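Local coordinates for encapsidation protein (PDB 7JQP), which probably acts as the ATPase subunit of a five-membered ring motor that drives viral DNA into the phage prohead, at residues A[44-55]-A[115-126]. Sequence-based numbering, arbitrary orientation.
Sequences LFFNNVSMVYLR and FDDRCIVYFIAL
Tyr53 and Phe123 meet on one face of a pair of parallel strands, 50-55 and 118-125, whose axes diverge by only 17°. Backbone bonds pass alternately between them: Tyr53 N donates to Tyr122 O, and Tyr53 O accepts from Ile124 N at 3.0 Å. Beta-branched Val52 and Ile124 suit the extended backbone on the other face, where Val52 CG1 presses on Ile124 CD1 and Leu54 lays its CD1 against Ile124 CB; helix 164-175 packs over Val52 and Leu54. On the first face, Tyr53 CD2 approaches Phe123 CD1, the two rings meeting obliquely, planes 71° apart. With CG anti to the backbone N (chi1 -174°), the tyrosine carries its hydroxyl out to Asp146 and to NE of Arg55, which also pairs with Glu60, so a large ring fills the apolar layer while its polar end is satisfied. The strands belong to the central sheet of a P-loop NTPase of the ASCE type, in which 50-55 lies between 118-125 and 140-145; Tyr53 also touches the probable Walker A loop. Before the strands pair, the end of helix 32-46 rests against Phe115, at the end of strand 112-115. Here Phe45 and Phe115 form an offset stack, centroids 4.0 Å apart, flat rings suiting a close fit between helix and strand end. Arg118, long enough to span the gap and bent at chi3 (52°), turns its guanidinium edge to Leu44 O near the helix end; it also packs on Glu90 of a neighbouring subunit. The solvent side is looser: exposed Asn48 brings OD1 no nearer than 4.0 Å to Arg118 NE.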
ATOM      1  N   LEU A  44       6.307  21.333  28.787  1.00 45.88           N
ATOM      2  CA  LEU A  44       5.415  20.220  28.494  1.00 41.79           C
ATOM      3  C   LEU A  44       5.222  19.341  29.725  1.00 46.01           C
ATOM      4  O   LEU A  44       4.108  18.879  30.001  1.00 43.35           O
ATOM      5  CB  LEU A  44       5.960  19.372  27.345  1.00 37.90           C
ATOM      6  CG  LEU A  44       5.958  19.941  25.928  1.00 42.15           C
ATOM      7  CD1 LEU A  44       6.994  21.048  25.815  1.00 33.86           C
ATOM      8  CD2 LEU A  44       6.203  18.860  24.897  1.00 40.86           C
ATOM      9  N   PHE A  45       6.302  19.092  30.475  1.00 47.56           N
ATOM     10  CA  PHE A  45       6.206  18.170  31.601  1.00 39.54           C
ATOM     11  C   PHE A  45       5.403  18.777  32.752  1.00 49.41           C
ATOM     12  O   PHE A  45       4.570  18.091  33.356  1.00 55.70           O
ATOM     13  CB  PHE A  45       7.594  17.737  32.085  1.00 45.42           C
ATOM     14  CG  PHE A  45       8.319  16.801  31.137  1.00 43.83           C
ATOM     15  CD1 PHE A  45       7.742  16.399  29.942  1.00 49.37           C
ATOM     16  CD2 PHE A  45       9.556  16.277  31.478  1.00 40.85           C
ATOM     17  CE1 PHE A  45       8.405  15.535  29.085  1.00 41.61           C
ATOM     18  CE2 PHE A  45      10.219  15.406  30.630  1.00 40.98           C
ATOM     19  CZ  PHE A  45       9.642  15.034  29.435  1.00 42.22           C
ATOM     20  N   PHE A  46       5.630  20.058  33.075  1.00 47.05           N
ATOM     21  CA  PHE A  46       5.073  20.634  34.291  1.00 46.02           C
ATOM     22  C   PHE A  46       4.187  21.860  34.102  1.00 53.32           C
ATOM     23  O   PHE A  46       3.556  22.290  35.077  1.00 46.44           O
ATOM     24  CB  PHE A  46       6.207  21.009  35.261  1.00 52.33           C
ATOM     25  CG  PHE A  46       7.274  19.964  35.375  1.00 47.58           C
ATOM     26  CD1 PHE A  46       7.019  18.762  36.013  1.00 37.69           C
ATOM     27  CD2 PHE A  46       8.532  20.179  34.835  1.00 54.53           C
ATOM     28  CE1 PHE A  46       7.999  17.793  36.114  1.00 39.97           C
ATOM     29  CE2 PHE A  46       9.516  19.215  34.933  1.00 53.61           C
ATOM     30  CZ  PHE A  46       9.250  18.021  35.574  1.00 48.06           C
ATOM     31  N   ASN A  47       4.113  22.443  32.906  1.00 61.85           N
ATOM     32  CA  ASN A  47       3.288  23.626  32.685  1.00 55.45           C
ATOM     33  C   ASN A  47       1.977  23.324  31.967  1.00 49.58           C
ATOM     34  O   ASN A  47       1.274  24.258  31.565  1.00 53.76           O
ATOM     35  CB  ASN A  47       4.075  24.683  31.902  1.00 59.10           C
ATOM     36  CG  ASN A  47       5.182  25.316  32.724  1.00 64.28           C
ATOM     37  OD1 ASN A  47       5.188  25.228  33.953  1.00 55.58           O
ATOM     38  ND2 ASN A  47       6.129  25.957  32.048  1.00 69.93           N
ATOM     39  N   ASN A  48       1.629  22.051  31.794  1.00 51.18           N
ATOM     40  CA  ASN A  48       0.325  21.664  31.251  1.00 58.37           C
ATOM     41  C   ASN A  48       0.109  22.230  29.850  1.00 58.30           C
ATOM     42  O   ASN A  48      -0.991  22.659  29.495  1.00 56.10           O
ATOM     43  CB  ASN A  48      -0.805  22.104  32.186  1.00 53.53           C
ATOM     44  CG  ASN A  48      -1.754  20.974  32.530  1.00 61.47           C
ATOM     45  OD1 ASN A  48      -1.459  20.145  33.391  1.00 69.89           O
ATOM     46  ND2 ASN A  48      -2.899  20.934  31.857  1.00 35.74           N
ATOM     47  N   VAL A  49       1.160  22.220  29.040  1.00 65.20           N
ATOM     48  CA  VAL A  49       1.087  22.677  27.660  1.00 52.31           C
ATOM     49  C   VAL A  49       1.559  21.549  26.756  1.00 42.08           C
ATOM     50  O   VAL A  49       2.529  20.851  27.068  1.00 45.75           O
ATOM     51  CB  VAL A  49       1.922  23.957  27.437  1.00 44.32           C
ATOM     52  CG1 VAL A  49       1.182  25.166  27.986  1.00 55.36           C
ATOM     53  CG2 VAL A  49       3.283  23.837  28.102  1.00 42.94           C
ATOM     54  N   SER A  50       0.893  21.397  25.622  1.00 48.40           N
ATOM     55  CA  SER A  50       1.218  20.352  24.667  1.00 37.43           C
ATOM     56  C   SER A  50       2.087  20.930  23.558  1.00 39.55           C
ATOM     57  O   SER A  50       2.315  22.138  23.468  1.00 38.45           O
ATOM     58  CB  SER A  50      -0.056  19.733  24.082  1.00 38.83           C
ATOM     59  OG  SER A  50      -0.909  19.254  25.107  1.00 48.23           O
HETATM   60  N   MSE A  51       2.587  20.036  22.716  1.00 47.47           N
HETATM   61  CA  MSE A  51       3.424  20.423  21.594  1.00 30.04           C
HETATM   62  C   MSE A  51       2.899  19.742  20.344  1.00 33.98           C
HETATM   63  O   MSE A  51       2.281  18.679  20.409  1.00 36.20           O
HETATM   64  CB  MSE A  51       4.879  20.036  21.836  1.00 44.43           C
HETATM   65  CG  MSE A  51       5.822  20.384  20.697  1.00 41.47           C
HETATM   66 SE   MSE A  51       7.486  19.368  20.824  1.00 49.60          SE
HETATM   67  CE  MSE A  51       8.658  20.565  19.836  1.00 41.17           C
ATOM     68  N   VAL A  52       3.159  20.359  19.200  1.00 38.38           N
ATOM     69  CA  VAL A  52       2.793  19.810  17.906  1.00 31.73           C
ATOM     70  C   VAL A  52       4.039  19.751  17.035  1.00 32.28           C
ATOM     71  O   VAL A  52       4.710  20.769  16.834  1.00 27.57           O
ATOM     72  CB  VAL A  52       1.694  20.652  17.240  1.00 25.22           C
ATOM     73  CG1 VAL A  52       1.569  20.245  15.808  1.00 25.15           C
ATOM     74  CG2 VAL A  52       0.368  20.468  17.954  1.00 34.15           C
ATOM     75  N   TYR A  53       4.334  18.567  16.509  1.00 29.84           N
ATOM     76  CA  TYR A  53       5.433  18.369  15.574  1.00 26.56           C
ATOM     77  C   TYR A  53       4.848  18.256  14.173  1.00 32.67           C
ATOM     78  O   TYR A  53       4.048  17.353  13.905  1.00 38.13           O
ATOM     79  CB  TYR A  53       6.236  17.120  15.927  1.00 25.65           C
ATOM     80  CG  TYR A  53       7.473  16.944  15.082  1.00 25.67           C
ATOM     81  CD1 TYR A  53       8.566  17.784  15.240  1.00 26.56           C
ATOM     82  CD2 TYR A  53       7.556  15.933  14.135  1.00 35.38           C
ATOM     83  CE1 TYR A  53       9.704  17.630  14.476  1.00 25.90           C
ATOM     84  CE2 TYR A  53       8.693  15.768  13.366  1.00 30.05           C
ATOM     85  CZ  TYR A  53       9.763  16.621  13.541  1.00 25.97           C
ATOM     86  OH  TYR A  53      10.897  16.466  12.778  1.00 34.48           O
ATOM     87  N   LEU A  54       5.250  19.158  13.284  1.00 28.47           N
ATOM     88  CA  LEU A  54       4.651  19.267  11.963  1.00 24.91           C
ATOM     89  C   LEU A  54       5.647  18.842  10.893  1.00 31.18           C
ATOM     90  O   LEU A  54       6.847  19.114  11.000  1.00 35.40           O
ATOM     91  CB  LEU A  54       4.178  20.698  11.694  1.00 28.27           C
ATOM     92  CG  LEU A  54       3.272  20.873  10.476  1.00 31.36           C
ATOM     93  CD1 LEU A  54       1.919  20.221  10.727  1.00 37.04           C
ATOM     94  CD2 LEU A  54       3.104  22.341  10.128  1.00 25.14           C
ATOM     95  N   ARG A  55       5.133  18.171   9.864  1.00 25.29           N
ATOM     96  CA  ARG A  55       5.921  17.724   8.727  1.00 30.25           C
ATOM     97  C   ARG A  55       5.100  17.930   7.464  1.00 30.42           C
ATOM     98  O   ARG A  55       3.868  17.869   7.493  1.00 28.33           O
ATOM     99  CB  ARG A  55       6.320  16.253   8.876  1.00 31.98           C
ATOM    100  CG  ARG A  55       7.469  16.005   9.839  1.00 26.83           C
ATOM    101  CD  ARG A  55       8.763  16.658   9.359  1.00 34.56           C
ATOM    102  NE  ARG A  55       9.941  15.943   9.843  1.00 26.61           N
ATOM    103  CZ  ARG A  55      10.857  15.370   9.061  1.00 26.19           C
ATOM    104  NH1 ARG A  55      10.758  15.430   7.740  1.00 36.62           N
ATOM    105  NH2 ARG A  55      11.886  14.744   9.612  1.00 35.27           N
ATOM    106  N   PHE A 115       2.858  12.037  28.388  1.00 43.88           N
ATOM    107  CA  PHE A 115       3.688  12.210  29.575  1.00 46.25           C
ATOM    108  C   PHE A 115       2.777  12.155  30.792  1.00 40.84           C
ATOM    109  O   PHE A 115       1.944  13.047  30.989  1.00 41.90           O
ATOM    110  CB  PHE A 115       4.448  13.534  29.513  1.00 42.18           C
ATOM    111  CG  PHE A 115       5.157  13.893  30.786  1.00 41.49           C
ATOM    112  CD1 PHE A 115       6.435  13.430  31.036  1.00 45.81           C
ATOM    113  CD2 PHE A 115       4.548  14.705  31.728  1.00 44.51           C
ATOM    114  CE1 PHE A 115       7.092  13.764  32.200  1.00 35.73           C
ATOM    115  CE2 PHE A 115       5.201  15.041  32.897  1.00 51.12           C
ATOM    116  CZ  PHE A 115       6.475  14.569  33.132  1.00 40.17           C
ATOM    117  N   ASP A 116       2.918  11.104  31.601  1.00 51.95           N
ATOM    118  CA  ASP A 116       2.088  10.939  32.796  1.00 61.03           C
ATOM    119  C   ASP A 116       0.609  10.970  32.423  1.00 55.66           C
ATOM    120  O   ASP A 116      -0.201  11.660  33.045  1.00 62.32           O
ATOM    121  CB  ASP A 116       2.436  12.022  33.818  1.00 66.80           C
ATOM    122  CG  ASP A 116       3.704  11.708  34.581  1.00 58.51           C
ATOM    123  OD1 ASP A 116       4.520  10.922  34.054  1.00 51.92           O
ATOM    124  OD2 ASP A 116       3.937  12.321  35.643  1.00 63.62           O
ATOM    125  N   ASP A 117       0.263  10.213  31.381  1.00 49.62           N
ATOM    126  CA  ASP A 117      -1.108  10.063  30.902  1.00 55.05           C
ATOM    127  C   ASP A 117      -1.664  11.337  30.282  1.00 53.08           C
ATOM    128  O   ASP A 117      -2.883  11.474  30.140  1.00 52.52           O
ATOM    129  CB  ASP A 117      -2.039   9.594  32.028  1.00 50.52           C
ATOM    130  CG  ASP A 117      -1.828   8.140  32.403  1.00 50.01           C
ATOM    131  OD1 ASP A 117      -1.094   7.440  31.674  1.00 53.36           O
ATOM    132  OD2 ASP A 117      -2.372   7.704  33.439  1.00 58.75           O
ATOM    133  N   ARG A 118      -0.800  12.267  29.882  1.00 47.09           N
ATOM    134  CA  ARG A 118      -1.229  13.503  29.240  1.00 43.34           C
ATOM    135  C   ARG A 118      -0.429  13.700  27.962  1.00 46.79           C
ATOM    136  O   ARG A 118       0.806  13.719  27.995  1.00 47.16           O
ATOM    137  CB  ARG A 118      -1.052  14.708  30.167  1.00 48.44           C
ATOM    138  CG  ARG A 118      -1.507  16.024  29.552  1.00 50.83           C
ATOM    139  CD  ARG A 118      -1.354  17.173  30.534  1.00 53.32           C
ATOM    140  NE  ARG A 118      -0.003  17.222  31.088  1.00 42.89           N
ATOM    141  CZ  ARG A 118       1.007  17.905  30.557  1.00 40.64           C
ATOM    142  NH1 ARG A 118       0.834  18.612  29.448  1.00 40.49           N
ATOM    143  NH2 ARG A 118       2.197  17.878  31.141  1.00 45.88           N
ATOM    144  N   CYS A 119      -1.132  13.862  26.845  1.00 53.84           N
ATOM    145  CA  CYS A 119      -0.466  14.063  25.567  1.00 40.14           C
ATOM    146  C   CYS A 119       0.336  15.356  25.590  1.00 33.80           C
ATOM    147  O   CYS A 119      -0.195  16.425  25.902  1.00 43.93           O
ATOM    148  CB  CYS A 119      -1.493  14.106  24.438  1.00 32.98           C
ATOM    149  SG  CYS A 119      -0.779  14.389  22.804  1.00 42.55           S
ATOM    150  N   ILE A 120       1.619  15.252  25.253  1.00 39.28           N
ATOM    151  CA  ILE A 120       2.496  16.412  25.210  1.00 35.58           C
ATOM    152  C   ILE A 120       3.005  16.716  23.811  1.00 27.92           C
ATOM    153  O   ILE A 120       3.473  17.840  23.571  1.00 39.93           O
ATOM    154  CB  ILE A 120       3.687  16.242  26.177  1.00 32.96           C
ATOM    155  CG1 ILE A 120       4.364  14.889  25.942  1.00 37.52           C
ATOM    156  CG2 ILE A 120       3.223  16.377  27.619  1.00 35.21           C
ATOM    157  CD1 ILE A 120       5.788  14.819  26.456  1.00 35.77           C
ATOM    158  N   VAL A 121       2.938  15.774  22.875  1.00 26.29           N
ATOM    159  CA  VAL A 121       3.372  16.003  21.503  1.00 31.33           C
ATOM    160  C   VAL A 121       2.342  15.419  20.549  1.00 28.68           C
ATOM    161  O   VAL A 121       1.860  14.299  20.743  1.00 24.72           O
ATOM    162  CB  VAL A 121       4.767  15.401  21.241  1.00 42.39           C
ATOM    163  CG1 VAL A 121       5.212  15.691  19.817  1.00 44.63           C
ATOM    164  CG2 VAL A 121       5.780  15.965  22.233  1.00 45.23           C
ATOM    165  N   TYR A 122       2.003  16.196  19.522  1.00 31.10           N
ATOM    166  CA  TYR A 122       1.126  15.772  18.444  1.00 24.94           C
ATOM    167  C   TYR A 122       1.931  15.762  17.151  1.00 26.07           C
ATOM    168  O   TYR A 122       2.699  16.693  16.884  1.00 25.27           O
ATOM    169  CB  TYR A 122      -0.075  16.707  18.235  1.00 31.88           C
ATOM    170  CG  TYR A 122      -1.084  16.821  19.354  1.00 36.88           C
ATOM    171  CD1 TYR A 122      -0.856  17.655  20.438  1.00 33.28           C
ATOM    172  CD2 TYR A 122      -2.297  16.143  19.293  1.00 33.06           C
ATOM    173  CE1 TYR A 122      -1.790  17.780  21.449  1.00 41.58           C
ATOM    174  CE2 TYR A 122      -3.236  16.263  20.297  1.00 31.31           C
ATOM    175  CZ  TYR A 122      -2.979  17.084  21.372  1.00 34.59           C
ATOM    176  OH  TYR A 122      -3.915  17.207  22.375  1.00 26.06           O
ATOM    177  N   PHE A 123       1.759  14.720  16.348  1.00 36.02           N
ATOM    178  CA  PHE A 123       2.387  14.625  15.038  1.00 26.54           C
ATOM    179  C   PHE A 123       1.327  14.845  13.968  1.00 35.45           C
ATOM    180  O   PHE A 123       0.303  14.156  13.950  1.00 38.68           O
ATOM    181  CB  PHE A 123       3.079  13.270  14.876  1.00 37.32           C
ATOM    182  CG  PHE A 123       4.237  13.075  15.824  1.00 38.99           C
ATOM    183  CD1 PHE A 123       5.500  13.545  15.505  1.00 36.01           C
ATOM    184  CD2 PHE A 123       4.053  12.442  17.043  1.00 33.06           C
ATOM    185  CE1 PHE A 123       6.560  13.375  16.377  1.00 30.89           C
ATOM    186  CE2 PHE A 123       5.111  12.271  17.918  1.00 24.57           C
ATOM    187  CZ  PHE A 123       6.366  12.740  17.585  1.00 27.75           C
ATOM    188  N   ILE A 124       1.575  15.822  13.095  1.00 29.50           N
ATOM    189  CA  ILE A 124       0.639  16.232  12.057  1.00 36.17           C
ATOM    190  C   ILE A 124       1.380  16.408  10.744  1.00 27.60           C
ATOM    191  O   ILE A 124       2.541  16.824  10.712  1.00 31.40           O
ATOM    192  CB  ILE A 124      -0.062  17.564  12.404  1.00 41.03           C
ATOM    193  CG1 ILE A 124      -0.658  17.532  13.799  1.00 29.33           C
ATOM    194  CG2 ILE A 124      -1.088  17.939  11.336  1.00 38.95           C
ATOM    195  CD1 ILE A 124      -1.113  18.889  14.230  1.00 38.65           C
ATOM    196  N   ALA A 125       0.671  16.155   9.652  1.00 27.37           N
ATOM    197  CA  ALA A 125       1.209  16.308   8.310  1.00 26.24           C
ATOM    198  C   ALA A 125       0.433  17.400   7.592  1.00 31.56           C
ATOM    199  O   ALA A 125      -0.802  17.395   7.591  1.00 32.94           O
ATOM    200  CB  ALA A 125       1.124  14.990   7.536  1.00 30.17           C
ATOM    201  N   LEU A 126       1.163  18.342   6.997  1.00 29.99           N
ATOM    202  CA  LEU A 126       0.515  19.451   6.308  1.00 29.18           C
ATOM    203  C   LEU A 126      -0.382  18.950   5.187  1.00 36.14           C
ATOM    204  O   LEU A 126      -1.403  19.577   4.885  1.00 43.58           O
ATOM    205  CB  LEU A 126       1.582  20.403   5.776  1.00 26.07           C
ATOM    206  CG  LEU A 126       1.211  21.865   5.548  1.00 29.61           C
ATOM    207  CD1 LEU A 126       0.455  22.467   6.712  1.00 26.32           C
ATOM    208  CD2 LEU A 126       2.498  22.649   5.276  1.00 30.01           C
TER